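Local coordinates for SspB protein (PDB 6LB9) that binds a magnesium ion and probably acts as the DNA-nicking SspB component of a phosphorothioation-based bacterial defence system, at residues 13-18 / 166-171; 65-70 / 111-116. All coordinates share one frame; numbering follows the deposited sequence.

Interaction 1: residues 13-18 / 166-171; sequences SFARHE and EASIAK. With MG (magnesium ion), chain C.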
ATOM      1  N   SER A  13       2.869  23.894 -12.474  1.00 24.94           N
ATOM      2  CA  SER A  13       2.915  22.529 -12.990  1.00 24.06           C
ATOM      3  C   SER A  13       1.559  21.858 -12.808  1.00 22.82           C
ATOM      4  O   SER A  13       1.112  21.664 -11.674  1.00 21.41           O
ATOM      5  CB  SER A  13       4.022  21.725 -12.290  1.00 24.86           C
ATOM      6  OG  SER A  13       4.098  20.409 -12.805  1.00 27.46           O
ATOM      7  N   PHE A  14       0.923  21.461 -13.916  1.00 20.75           N
ATOM      8  CA  PHE A  14      -0.429  20.907 -13.871  1.00 22.40           C
ATOM      9  C   PHE A  14      -0.556  19.668 -14.749  1.00 25.59           C
ATOM     10  O   PHE A  14      -0.121  19.675 -15.906  1.00 24.43           O
ATOM     11  CB  PHE A  14      -1.454  21.950 -14.315  1.00 20.30           C
ATOM     12  CG  PHE A  14      -1.453  23.197 -13.476  1.00 22.82           C
ATOM     13  CD1 PHE A  14      -2.353  23.329 -12.419  1.00 19.84           C
ATOM     14  CD2 PHE A  14      -0.553  24.236 -13.745  1.00 23.27           C
ATOM     15  CE1 PHE A  14      -2.365  24.481 -11.636  1.00 22.10           C
ATOM     16  CE2 PHE A  14      -0.552  25.392 -12.989  1.00 26.20           C
ATOM     17  CZ  PHE A  14      -1.463  25.522 -11.920  1.00 27.19           C
ATOM     18  N   ALA A  15      -1.176  18.617 -14.207  1.00 23.32           N
ATOM     19  CA  ALA A  15      -1.545  17.406 -14.948  1.00 23.03           C
ATOM     20  C   ALA A  15      -0.343  16.662 -15.540  1.00 21.34           C
ATOM     21  O   ALA A  15      -0.510  15.833 -16.428  1.00 20.17           O
ATOM     22  CB  ALA A  15      -2.557  17.723 -16.068  1.00 18.11           C
ATOM     23  N   ARG A  16       0.886  16.903 -15.083  1.00 26.03           N
ATOM     24  CA  ARG A  16       2.000  16.159 -15.673  1.00 23.01           C
ATOM     25  C   ARG A  16       1.942  14.676 -15.314  1.00 25.82           C
ATOM     26  O   ARG A  16       2.503  13.848 -16.039  1.00 28.15           O
ATOM     27  CB  ARG A  16       3.330  16.764 -15.233  1.00 28.08           C
ATOM     28  CG  ARG A  16       3.453  18.264 -15.482  1.00 27.39           C
ATOM     29  CD  ARG A  16       3.918  18.558 -16.885  1.00 33.55           C
ATOM     30  NE  ARG A  16       4.040  19.992 -17.185  1.00 36.69           N
ATOM     31  CZ  ARG A  16       5.199  20.604 -17.441  1.00 47.58           C
ATOM     32  NH1 ARG A  16       6.346  19.918 -17.419  1.00 41.37           N
ATOM     33  NH2 ARG A  16       5.219  21.900 -17.729  1.00 43.55           N
ATOM     34  N   HIS A  17       1.270  14.333 -14.209  1.00 22.42           N
ATOM     35  CA  HIS A  17       1.030  12.960 -13.795  1.00 23.75           C
ATOM     36  C   HIS A  17       0.047  12.232 -14.707  1.00 22.13           C
ATOM     37  O   HIS A  17      -0.127  11.024 -14.540  1.00 21.17           O
ATOM     38  CB  HIS A  17       0.476  12.967 -12.371  1.00 20.01           C
ATOM     39  CG  HIS A  17      -0.604  13.982 -12.186  1.00 20.67           C
ATOM     40  ND1 HIS A  17      -1.879  13.799 -12.670  1.00 24.51           N
ATOM     41  CD2 HIS A  17      -0.582  15.225 -11.644  1.00 21.93           C
ATOM     42  CE1 HIS A  17      -2.612  14.864 -12.389  1.00 26.28           C
ATOM     43  NE2 HIS A  17      -1.844  15.747 -11.774  1.00 23.13           N
ATOM     44  N   GLU A  18      -0.617  12.938 -15.635  1.00 22.41           N
ATOM     45  CA  GLU A  18      -1.599  12.342 -16.546  1.00 22.24           C
ATOM     46  C   GLU A  18      -2.696  11.585 -15.784  1.00 26.33           C
ATOM     47  O   GLU A  18      -3.232  10.574 -16.267  1.00 24.80           O
ATOM     48  CB  GLU A  18      -0.914  11.433 -17.593  1.00 29.20           C
ATOM     49  CG  GLU A  18      -0.075  12.203 -18.659  1.00 31.74           C
ATOM     50  CD  GLU A  18       0.705  11.312 -19.671  1.00 40.88           C
ATOM     51  OE1 GLU A  18       0.066  10.517 -20.415  1.00 38.75           O
ATOM     52  OE2 GLU A  18       1.962  11.441 -19.763  1.00 41.35           O
ATOM     53  N   GLU A 166      -8.226  24.883 -18.189  1.00 28.59           N
ATOM     54  CA  GLU A 166      -9.099  24.285 -17.186  1.00 31.65           C
ATOM     55  C   GLU A 166      -9.043  22.763 -17.199  1.00 32.49           C
ATOM     56  O   GLU A 166      -9.132  22.121 -16.141  1.00 25.23           O
ATOM     57  CB  GLU A 166     -10.528  24.759 -17.420  1.00 34.63           C
ATOM     58  CG  GLU A 166     -11.496  24.328 -16.340  1.00 35.67           C
ATOM     59  CD  GLU A 166     -12.902  24.816 -16.624  1.00 45.87           C
ATOM     60  OE1 GLU A 166     -13.056  26.054 -16.772  1.00 48.61           O
ATOM     61  OE2 GLU A 166     -13.840  23.975 -16.686  1.00 43.76           O
ATOM     62  N   ALA A 167      -8.904  22.166 -18.390  1.00 31.19           N
ATOM     63  CA  ALA A 167      -8.880  20.710 -18.480  1.00 28.61           C
ATOM     64  C   ALA A 167      -7.703  20.125 -17.697  1.00 22.39           C
ATOM     65  O   ALA A 167      -7.827  19.071 -17.070  1.00 23.50           O
ATOM     66  CB  ALA A 167      -8.844  20.277 -19.951  1.00 24.35           C
ATOM     67  N   SER A 168      -6.561  20.808 -17.692  1.00 23.57           N
ATOM     68  CA  SER A 168      -5.429  20.298 -16.926  1.00 21.54           C
ATOM     69  C   SER A 168      -5.740  20.311 -15.426  1.00 25.68           C
ATOM     70  O   SER A 168      -5.391  19.369 -14.697  1.00 22.71           O
ATOM     71  CB  SER A 168      -4.179  21.130 -17.226  1.00 24.72           C
ATOM     72  OG  SER A 168      -3.724  20.948 -18.561  1.00 30.90           O
ATOM     73  N   ILE A 169      -6.398  21.370 -14.948  1.00 24.57           N
ATOM     74  CA  ILE A 169      -6.714  21.479 -13.521  1.00 22.63           C
ATOM     75  C   ILE A 169      -7.734  20.422 -13.129  1.00 25.10           C
ATOM     76  O   ILE A 169      -7.655  19.830 -12.043  1.00 23.00           O
ATOM     77  CB  ILE A 169      -7.222  22.896 -13.186  1.00 22.61           C
ATOM     78  CG1 ILE A 169      -6.069  23.910 -13.256  1.00 27.48           C
ATOM     79  CG2 ILE A 169      -7.916  22.912 -11.832  1.00 18.73           C
ATOM     80  CD1 ILE A 169      -6.531  25.315 -13.586  1.00 28.71           C
ATOM     81  N   ALA A 170      -8.707  20.172 -14.005  1.00 20.36           N
ATOM     82  CA  ALA A 170      -9.671  19.110 -13.746  1.00 22.41           C
ATOM     83  C   ALA A 170      -8.980  17.760 -13.591  1.00 24.22           C
ATOM     84  O   ALA A 170      -9.362  16.957 -12.735  1.00 22.89           O
ATOM     85  CB  ALA A 170     -10.707  19.064 -14.864  1.00 21.84           C
ATOM     86  N   LYS A 171      -7.944  17.502 -14.400  1.00 23.51           N
ATOM     87  CA  LYS A 171      -7.212  16.251 -14.275  1.00 20.16           C
ATOM     88  C   LYS A 171      -6.470  16.178 -12.946  1.00 22.78           C
ATOM     89  O   LYS A 171      -6.455  15.122 -12.308  1.00 22.44           O
ATOM     90  CB  LYS A 171      -6.240  16.095 -15.443  1.00 20.75           C
ATOM     91  CG  LYS A 171      -6.911  15.792 -16.788  1.00 18.37           C
ATOM     92  CD  LYS A 171      -5.911  15.992 -17.912  1.00 26.26           C
ATOM     93  CE  LYS A 171      -6.514  15.667 -19.268  1.00 28.74           C
ATOM     94  NZ  LYS A 171      -5.683  16.250 -20.352  1.00 28.34           N
TER
HETATM   95 MG    MG C 401       3.502  10.256 -21.357  1.00 42.90          MG
HETATM   96  O   HOH W   1       5.680   9.378 -20.419  1.00 28.26           O

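Interaction 2: residues 65-70 / 111-116; sequences RAFKLT and WLLHWW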
ATOM      1  N   ARG A  65       9.932  14.104  -8.407  1.00 19.34           N
ATOM      2  CA  ARG A  65      10.243  15.513  -8.178  1.00 22.43           C
ATOM      3  C   ARG A  65       9.267  16.131  -7.187  1.00 21.08           C
ATOM      4  O   ARG A  65       9.670  16.884  -6.294  1.00 23.86           O
ATOM      5  CB  ARG A  65      10.215  16.304  -9.497  1.00 21.99           C
ATOM      6  CG  ARG A  65      11.030  17.605  -9.450  1.00 26.16           C
ATOM      7  CD  ARG A  65      10.887  18.459 -10.740  1.00 29.10           C
ATOM      8  NE  ARG A  65      11.967  19.436 -10.895  1.00 26.95           N
ATOM      9  CZ  ARG A  65      12.130  20.231 -11.955  1.00 30.69           C
ATOM     10  NH1 ARG A  65      11.258  20.194 -12.965  1.00 31.39           N
ATOM     11  NH2 ARG A  65      13.165  21.075 -12.002  1.00 25.65           N
ATOM     12  N   ALA A  66       7.975  15.821  -7.330  1.00 21.02           N
ATOM     13  CA  ALA A  66       6.954  16.460  -6.510  1.00 20.98           C
ATOM     14  C   ALA A  66       7.107  16.095  -5.034  1.00 22.08           C
ATOM     15  O   ALA A  66       6.911  16.949  -4.162  1.00 23.65           O
ATOM     16  CB  ALA A  66       5.569  16.084  -7.025  1.00 19.88           C
ATOM     17  N   PHE A  67       7.437  14.836  -4.730  1.00 18.96           N
ATOM     18  CA  PHE A  67       7.717  14.421  -3.355  1.00 20.45           C
ATOM     19  C   PHE A  67       9.110  14.856  -2.845  1.00 20.85           C
ATOM     20  O   PHE A  67       9.522  14.388  -1.785  1.00 18.91           O
ATOM     21  CB  PHE A  67       7.580  12.901  -3.224  1.00 15.19           C
ATOM     22  CG  PHE A  67       6.150  12.430  -3.202  1.00 21.02           C
ATOM     23  CD1 PHE A  67       5.302  12.795  -2.163  1.00 16.72           C
ATOM     24  CD2 PHE A  67       5.650  11.633  -4.223  1.00 16.16           C
ATOM     25  CE1 PHE A  67       3.970  12.363  -2.142  1.00 20.37           C
ATOM     26  CE2 PHE A  67       4.328  11.211  -4.214  1.00 20.16           C
ATOM     27  CZ  PHE A  67       3.487  11.571  -3.164  1.00 19.85           C
ATOM     28  N   LYS A  68       9.820  15.742  -3.548  1.00 17.00           N
ATOM     29  CA  LYS A  68      11.169  16.175  -3.157  1.00 17.58           C
ATOM     30  C   LYS A  68      12.138  14.992  -3.047  1.00 20.10           C
ATOM     31  O   LYS A  68      13.081  15.014  -2.245  1.00 20.43           O
ATOM     32  CB  LYS A  68      11.169  16.982  -1.851  1.00 21.17           C
ATOM     33  CG  LYS A  68      10.058  18.050  -1.679  1.00 22.88           C
ATOM     34  CD  LYS A  68       9.976  19.026  -2.851  1.00 20.82           C
ATOM     35  CE  LYS A  68       9.226  20.300  -2.480  1.00 27.34           C
ATOM     36  NZ  LYS A  68       7.754  20.114  -2.299  1.00 28.29           N
ATOM     37  N   LEU A  69      11.907  13.948  -3.848  1.00 21.01           N
ATOM     38  CA  LEU A  69      12.786  12.781  -3.905  1.00 21.62           C
ATOM     39  C   LEU A  69      13.871  12.930  -4.961  1.00 23.38           C
ATOM     40  O   LEU A  69      14.899  12.241  -4.886  1.00 21.67           O
ATOM     41  CB  LEU A  69      11.962  11.515  -4.178  1.00 21.08           C
ATOM     42  CG  LEU A  69      10.911  11.241  -3.090  1.00 26.81           C
ATOM     43  CD1 LEU A  69       9.989  10.080  -3.466  1.00 20.73           C
ATOM     44  CD2 LEU A  69      11.620  10.967  -1.764  1.00 19.46           C
ATOM     45  N   THR A  70      13.654  13.808  -5.940  1.00 23.35           N
ATOM     46  CA  THR A  70      14.674  14.193  -6.895  1.00 23.84           C
ATOM     47  C   THR A  70      14.637  15.698  -7.101  1.00 29.28           C
ATOM     48  O   THR A  70      13.652  16.378  -6.785  1.00 24.10           O
ATOM     49  CB  THR A  70      14.501  13.545  -8.274  1.00 24.81           C
ATOM     50  OG1 THR A  70      13.245  13.956  -8.828  1.00 24.60           O
ATOM     51  CG2 THR A  70      14.589  12.027  -8.196  1.00 23.67           C
ATOM     52  N   TRP A 111       2.231  10.085   5.824  1.00 19.66           N
ATOM     53  CA  TRP A 111       2.012  11.447   6.309  1.00 17.91           C
ATOM     54  C   TRP A 111       3.180  12.349   5.915  1.00 20.71           C
ATOM     55  O   TRP A 111       2.983  13.468   5.428  1.00 18.29           O
ATOM     56  CB  TRP A 111       1.824  11.448   7.842  1.00 19.15           C
ATOM     57  CG  TRP A 111       0.468  10.932   8.275  1.00 21.97           C
ATOM     58  CD1 TRP A 111       0.205   9.733   8.867  1.00 19.45           C
ATOM     59  CD2 TRP A 111      -0.806  11.575   8.095  1.00 21.46           C
ATOM     60  NE1 TRP A 111      -1.140   9.595   9.087  1.00 21.23           N
ATOM     61  CE2 TRP A 111      -1.788  10.702   8.611  1.00 19.65           C
ATOM     62  CE3 TRP A 111      -1.212  12.793   7.542  1.00 22.57           C
ATOM     63  CZ2 TRP A 111      -3.147  11.011   8.605  1.00 23.53           C
ATOM     64  CZ3 TRP A 111      -2.576  13.098   7.534  1.00 19.86           C
ATOM     65  CH2 TRP A 111      -3.519  12.215   8.067  1.00 22.21           C
ATOM     66  N   LEU A 112       4.408  11.850   6.090  1.00 20.25           N
ATOM     67  CA  LEU A 112       5.604  12.624   5.791  1.00 20.29           C
ATOM     68  C   LEU A 112       5.698  12.932   4.298  1.00 21.07           C
ATOM     69  O   LEU A 112       5.970  14.073   3.898  1.00 17.57           O
ATOM     70  CB  LEU A 112       6.842  11.847   6.268  1.00 18.27           C
ATOM     71  CG  LEU A 112       8.195  12.475   5.892  1.00 17.19           C
ATOM     72  CD1 LEU A 112       8.415  13.763   6.661  1.00 15.93           C
ATOM     73  CD2 LEU A 112       9.365  11.490   6.083  1.00 13.68           C
ATOM     74  N   LEU A 113       5.501  11.917   3.455  1.00 19.88           N
ATOM     75  CA  LEU A 113       5.520  12.155   2.017  1.00 19.04           C
ATOM     76  C   LEU A 113       4.467  13.188   1.632  1.00 19.69           C
ATOM     77  O   LEU A 113       4.732  14.086   0.823  1.00 19.95           O
ATOM     78  CB  LEU A 113       5.305  10.839   1.283  1.00 15.13           C
ATOM     79  CG  LEU A 113       6.565   9.979   1.229  1.00 17.51           C
ATOM     80  CD1 LEU A 113       6.189   8.575   0.785  1.00 16.44           C
ATOM     81  CD2 LEU A 113       7.575  10.612   0.268  1.00 18.82           C
ATOM     82  N   HIS A 114       3.281  13.098   2.242  1.00 16.90           N
ATOM     83  CA  HIS A 114       2.225  14.082   2.025  1.00 20.10           C
ATOM     84  C   HIS A 114       2.690  15.501   2.373  1.00 19.88           C
ATOM     85  O   HIS A 114       2.460  16.449   1.607  1.00 18.94           O
ATOM     86  CB  HIS A 114       0.997  13.676   2.838  1.00 17.17           C
ATOM     87  CG  HIS A 114      -0.125  14.671   2.804  1.00 20.60           C
ATOM     88  ND1 HIS A 114      -0.896  14.891   1.681  1.00 19.40           N
ATOM     89  CD2 HIS A 114      -0.632  15.475   3.771  1.00 22.30           C
ATOM     90  CE1 HIS A 114      -1.813  15.808   1.949  1.00 20.85           C
ATOM     91  NE2 HIS A 114      -1.668  16.186   3.207  1.00 23.19           N
ATOM     92  N   TRP A 115       3.345  15.666   3.525  1.00 18.30           N
ATOM     93  CA  TRP A 115       3.939  16.953   3.884  1.00 19.24           C
ATOM     94  C   TRP A 115       4.922  17.416   2.819  1.00 21.20           C
ATOM     95  O   TRP A 115       4.926  18.592   2.438  1.00 20.89           O
ATOM     96  CB  TRP A 115       4.640  16.848   5.251  1.00 17.69           C
ATOM     97  CG  TRP A 115       5.387  18.116   5.707  1.00 18.69           C
ATOM     98  CD1 TRP A 115       6.759  18.279   5.820  1.00 21.23           C
ATOM     99  CD2 TRP A 115       4.810  19.369   6.113  1.00 21.65           C
ATOM    100  NE1 TRP A 115       7.055  19.552   6.261  1.00 19.60           N
ATOM    101  CE2 TRP A 115       5.880  20.242   6.446  1.00 23.75           C
ATOM    102  CE3 TRP A 115       3.494  19.839   6.236  1.00 25.62           C
ATOM    103  CZ2 TRP A 115       5.667  21.554   6.884  1.00 20.80           C
ATOM    104  CZ3 TRP A 115       3.287  21.157   6.674  1.00 23.05           C
ATOM    105  CH2 TRP A 115       4.364  21.988   6.990  1.00 24.52           C
ATOM    106  N   TRP A 116       5.788  16.509   2.350  1.00 18.18           N
ATOM    107  CA  TRP A 116       6.779  16.893   1.350  1.00 21.22           C
ATOM    108  C   TRP A 116       6.112  17.353   0.065  1.00 23.50           C
ATOM    109  O   TRP A 116       6.578  18.304  -0.576  1.00 22.63           O
ATOM    110  CB  TRP A 116       7.750  15.739   1.077  1.00 17.55           C
ATOM    111  CG  TRP A 116       8.726  15.565   2.193  1.00 21.97           C
ATOM    112  CD1 TRP A 116       8.900  16.404   3.259  1.00 21.81           C
ATOM    113  CD2 TRP A 116       9.678  14.507   2.355  1.00 20.89           C
ATOM    114  NE1 TRP A 116       9.890  15.925   4.087  1.00 23.80           N
ATOM    115  CE2 TRP A 116      10.379  14.757   3.567  1.00 22.49           C
ATOM    116  CE3 TRP A 116       9.992  13.364   1.619  1.00 17.49           C
ATOM    117  CZ2 TRP A 116      11.372  13.902   4.050  1.00 19.38           C
ATOM    118  CZ3 TRP A 116      10.981  12.508   2.106  1.00 20.64           C
ATOM    119  CH2 TRP A 116      11.660  12.785   3.306  1.00 21.00           C
TER

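Interaction 1: residues 13-18 / 166-171
With CG anti to its own carbonyl carbon (chi1 -59°), Phe14 carries its ring alongside Ile169, whose CG1 likewise stands anti to the carbonyl carbon (chi1 -71°), and the two side chains run side by side in the same direction. Phe14 CD1 rests 3.9 Å from Ile169 CG1, a purely apolar meeting that suits a ring and a branched aliphatic chain at a buried spot. Next in line, Ala15 puts its methyl against the helix: Ala15 CB lies 3.6 Å from Ser168 O and 4.1 Å from Lys171 CB. A small residue fits here because the two backbones come close, with Ala15 CA only 5.2 Å from Ser168 CA. Ala15 also opens a type I beta turn, closed by Glu18 N to Ala15 O at 3.0 Å. Within that turn Ala15 CA lies over one face of the His17 ring, toward its rim, and His17 CE1 reaches Lys171 O edge-on at 3.9 Å. Hydrogen bonds from NE2 to Asp172 OD1, which also takes Ala15 N, and from ND1 to Thr19 N satisfy both ring nitrogens and set the ring's rotation. Glu18, its chain extended beyond CG, brings OE2 to 2.5 Å from the magnesium ion, which also binds a water. The contact thus seats the loop between helices 5-9 and 24-34 on the first turns of helix 166-180, while helix 145-159 packs Val156 against Phe14 and Ile152 against Ile169.

Interaction 2: residues 65-70 / 111-116
Phe67 and Leu113 cross at about a right angle, the aromatic ring presenting its edge to the helix that carries the leucine. Leu113 O lies in the ring plane, 3.3 Å from Phe67 CD1, so the weakly positive rim of the ring faces a carbonyl oxygen; Leu113 CB adds apolar contact at 4.0 Å from the same CD1. Trp116 comes from the next turn of the helix. Its CE3 sits 3.6 Å from Phe67 O, meeting that oxygen obliquely, and its CZ3 is 4.2 Å from Leu69 CD2, whose branched end offers a greasy partner to the broad indole. Trp116 NE1 is hydrogen-bonded to Tyr236 OH, which satisfies the one polar atom of this buried ring.

Lys68 supplies the polar link. Its chain bends at chi2 (-53°) and chi4 (-71°), folding back so that NZ reaches Trp116 O at 2.8 Å, almost in line with the carbonyl (C=O...N angle 171°); NZ also donates to Ser119 O. The lysine thus holds carbonyl oxygens at the C-terminal end of helix 107-118, where an ammonium group would suit the helix dipole. A leucine here, lacking the ammonium group, would probably leave the Trp116 and Ser119 carbonyls without their mate and that helix end less firmly tied to the turn after helix 57-66. Lys68, with positive phi, is also the C-prime residue of the Schellman motif ending helix 57-66.

Around the joint, Leu27 of helix 24-34 touches Phe67, Leu69 and Leu113, helix 89-95 packs on Leu69 and Trp116, and helix 231-243 touches Leu112 and Trp115.

Along the chain the two contacts are nested: segments 65-70 and 111-116 both fall between 13-18 and 166-171, so interaction 2 lies inside the loop closed by interaction 1. Their centres are 19 Å apart and their nearest atoms about 7 Å apart, without touching. Interaction 2 is buried, its centre about 3 Å from the centre of the chain, against about 18 Å for interaction 1, which borders the magnesium ion. Two helices bridge them: helix 57-66 touches the 13-18 loop through Tyr62, and helix 24-34, which follows that loop, reaches interaction 2 through Leu27. The loop carrying the magnesium ligand Glu18 is thereby joined to the buried helices.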